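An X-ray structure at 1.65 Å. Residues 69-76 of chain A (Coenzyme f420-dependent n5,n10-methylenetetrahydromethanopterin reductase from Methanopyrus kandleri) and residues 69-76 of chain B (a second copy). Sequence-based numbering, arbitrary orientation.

Chain A (69-76) YTRHPLIT
Chain B 69-76: YTRHPLIT

An exact two-fold axis relates the stretches, so each contact away from the axis occurs twice, while the Arg A71 to Arg B71 pairing lies across the axis and is its own mate. They meet antiparallel at this single bridge (CA to CA 4.2 Å), with Thr A70 opposite His B72 and His A72 opposite Thr B70 (CA to CA 5.3 Å each). Arg A71 is extended (phi/psi -144/148), and Thr A70 precedes it at -78/-9; chain B matches throughout. His B72 N donates to Thr A70 O at 2.9 Å and 157°, and His A72 N to Thr B70 O likewise; Arg B71 CA also approaches Thr A70 O at 3.4 Å.

His A72 (-62/142; chi1 t, chi2 -74°) caps the helix that starts at Pro A73: Leu A74 N donates to His A72 ND1 at 3.0 Å and 169°, so ND1 must be the unprotonated nitrogen. Its backbone N thus serves the partner and its ND1 its own helix. Thr A76 N bonds to His A72 O at 3.0 Å, and Ile A75 N reaches the same oxygen weakly.

The CA-to-CB bonds of Ile A75 and Ile B75 (chi1 m, chi2 m) point toward the other stretch. Ile B75 CG1 lies 4.0 Å from Thr A70 CB (chi1 p), and Ile B75 CG2 covers one guanidinium face of Arg A71, 3.6 Å from Arg A71 NH1. An aliphatic side chain suits this flat face, leaving NH1 and NH2 of buried Arg A71 (m, t, t, chi4 74°) hydrogen-bonded elsewhere in the structure. The contact buries 395 Å² in total.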

# COMPACT_ATOMS: atom_id res chain seq x y z
N TYR A 69 21.92 15.71 -13.36
CA TYR A 69 22.20 15.26 -14.72
C TYR A 69 21.41 14.16 -15.37
O TYR A 69 21.11 14.23 -16.55
CB TYR A 69 23.68 14.85 -14.81
CG TYR A 69 24.61 15.91 -14.23
CD1 TYR A 69 25.25 15.70 -13.00
CD2 TYR A 69 24.76 17.16 -14.86
CE1 TYR A 69 26.00 16.70 -12.40
CE2 TYR A 69 25.54 18.19 -14.24
CZ TYR A 69 26.15 17.94 -13.01
OH TYR A 69 26.92 18.92 -12.37
N THR A 70 21.12 13.11 -14.61
CA THR A 70 20.47 11.97 -15.24
C THR A 70 18.98 12.15 -15.49
O THR A 70 18.37 11.29 -16.13
CB THR A 70 20.69 10.70 -14.42
OG1 THR A 70 20.03 10.89 -13.16
CG2 THR A 70 22.24 10.41 -14.22
N ARG A 71 18.39 13.22 -14.95
CA ARG A 71 16.96 13.52 -15.19
C ARG A 71 16.88 15.03 -15.27
O ARG A 71 17.62 15.73 -14.58
CB ARG A 71 16.09 13.10 -13.99
CG ARG A 71 16.15 11.62 -13.67
CD ARG A 71 15.24 11.40 -12.43
NE ARG A 71 15.28 10.02 -11.93
CZ ARG A 71 16.31 9.53 -11.24
NH1 ARG A 71 16.30 8.27 -10.80
NH2 ARG A 71 17.36 10.30 -10.99
N HIS A 72 15.95 15.54 -16.07
CA HIS A 72 15.76 16.98 -16.15
C HIS A 72 15.33 17.47 -14.76
O HIS A 72 14.59 16.79 -14.05
CB HIS A 72 14.65 17.26 -17.17
CG HIS A 72 14.54 18.70 -17.57
ND1 HIS A 72 14.00 19.67 -16.75
CD2 HIS A 72 14.91 19.34 -18.72
CE1 HIS A 72 14.05 20.85 -17.37
NE2 HIS A 72 14.59 20.67 -18.57
N PRO A 73 15.81 18.64 -14.33
CA PRO A 73 15.39 19.10 -13.01
C PRO A 73 13.89 19.24 -12.79
O PRO A 73 13.43 19.12 -11.66
CB PRO A 73 16.18 20.41 -12.85
CG PRO A 73 16.44 20.85 -14.23
CD PRO A 73 16.82 19.56 -14.90
N LEU A 74 13.11 19.45 -13.87
CA LEU A 74 11.67 19.56 -13.72
C LEU A 74 11.10 18.17 -13.42
O LEU A 74 10.08 18.06 -12.76
CB LEU A 74 11.00 20.12 -15.00
CG LEU A 74 11.22 21.63 -15.17
CD1 LEU A 74 10.73 22.06 -16.59
CD2 LEU A 74 10.43 22.41 -14.08
N ILE A 75 11.76 17.13 -13.94
CA ILE A 75 11.33 15.75 -13.63
C ILE A 75 11.69 15.45 -12.15
O ILE A 75 10.88 14.85 -11.40
CB ILE A 75 11.98 14.76 -14.57
CG1 ILE A 75 11.38 14.94 -15.98
CG2 ILE A 75 11.79 13.32 -14.06
CD1 ILE A 75 9.87 14.66 -16.03
N THR A 76 12.88 15.84 -11.71
CA THR A 76 13.21 15.64 -10.30
C THR A 76 12.20 16.40 -9.42
O THR A 76 11.72 15.87 -8.42
CB THR A 76 14.66 16.12 -10.03
OG1 THR A 76 15.58 15.26 -10.72
CG2 THR A 76 14.95 16.10 -8.51
N TYR B 69 14.50 11.35 -23.81
CA TYR B 69 15.24 12.56 -23.50
C TYR B 69 15.30 13.12 -22.11
O TYR B 69 16.35 13.60 -21.68
CB TYR B 69 14.74 13.70 -24.40
CG TYR B 69 14.68 13.29 -25.87
CD1 TYR B 69 13.45 13.05 -26.49
CD2 TYR B 69 15.86 13.02 -26.60
CE1 TYR B 69 13.38 12.56 -27.79
CE2 TYR B 69 15.79 12.51 -27.93
CZ TYR B 69 14.53 12.29 -28.51
OH TYR B 69 14.41 11.80 -29.82
N THR B 70 14.17 13.12 -21.41
CA THR B 70 14.16 13.77 -20.11
C THR B 70 14.80 12.96 -18.99
O THR B 70 14.96 13.47 -17.88
CB THR B 70 12.74 14.14 -19.70
OG1 THR B 70 12.01 12.92 -19.54
CG2 THR B 70 12.06 15.08 -20.79
N ARG B 71 15.13 11.69 -19.26
CA ARG B 71 15.81 10.84 -18.26
C ARG B 71 16.76 9.97 -19.06
O ARG B 71 16.45 9.59 -20.19
CB ARG B 71 14.83 9.88 -17.58
CG ARG B 71 13.71 10.57 -16.82
CD ARG B 71 12.83 9.45 -16.21
NE ARG B 71 11.63 9.98 -15.54
CZ ARG B 71 10.57 10.45 -16.19
NH1 ARG B 71 9.51 10.91 -15.54
NH2 ARG B 71 10.58 10.46 -17.52
N HIS B 72 17.90 9.61 -18.48
CA HIS B 72 18.83 8.72 -19.15
C HIS B 72 18.12 7.39 -19.38
O HIS B 72 17.34 6.93 -18.53
CB HIS B 72 20.05 8.52 -18.24
CG HIS B 72 21.22 7.86 -18.92
ND1 HIS B 72 21.25 6.52 -19.22
CD2 HIS B 72 22.40 8.38 -19.35
CE1 HIS B 72 22.40 6.24 -19.83
NE2 HIS B 72 23.11 7.35 -19.92
N PRO B 73 18.34 6.73 -20.52
CA PRO B 73 17.66 5.46 -20.72
C PRO B 73 17.91 4.39 -19.66
O PRO B 73 17.06 3.54 -19.46
CB PRO B 73 18.10 5.06 -22.14
CG PRO B 73 19.38 5.77 -22.33
CD PRO B 73 19.09 7.12 -21.74
N LEU B 74 19.05 4.45 -18.96
CA LEU B 74 19.33 3.47 -17.92
C LEU B 74 18.43 3.77 -16.72
O LEU B 74 18.09 2.87 -15.98
CB LEU B 74 20.81 3.52 -17.47
CG LEU B 74 21.76 2.88 -18.50
CD1 LEU B 74 23.24 3.18 -18.08
CD2 LEU B 74 21.53 1.34 -18.54
N ILE B 75 18.09 5.05 -16.52
CA ILE B 75 17.16 5.42 -15.44
C ILE B 75 15.73 4.93 -15.84
O ILE B 75 14.99 4.37 -15.01
CB ILE B 75 17.18 6.91 -15.19
CG1 ILE B 75 18.53 7.29 -14.54
CG2 ILE B 75 16.00 7.33 -14.30
CD1 ILE B 75 18.75 6.60 -13.18
N THR B 76 15.34 5.13 -17.09
CA THR B 76 14.04 4.61 -17.52
C THR B 76 14.02 3.08 -17.34
O THR B 76 13.04 2.52 -16.85
CB THR B 76 13.77 5.01 -19.00
OG1 THR B 76 13.61 6.43 -19.07
CG2 THR B 76 12.50 4.30 -19.51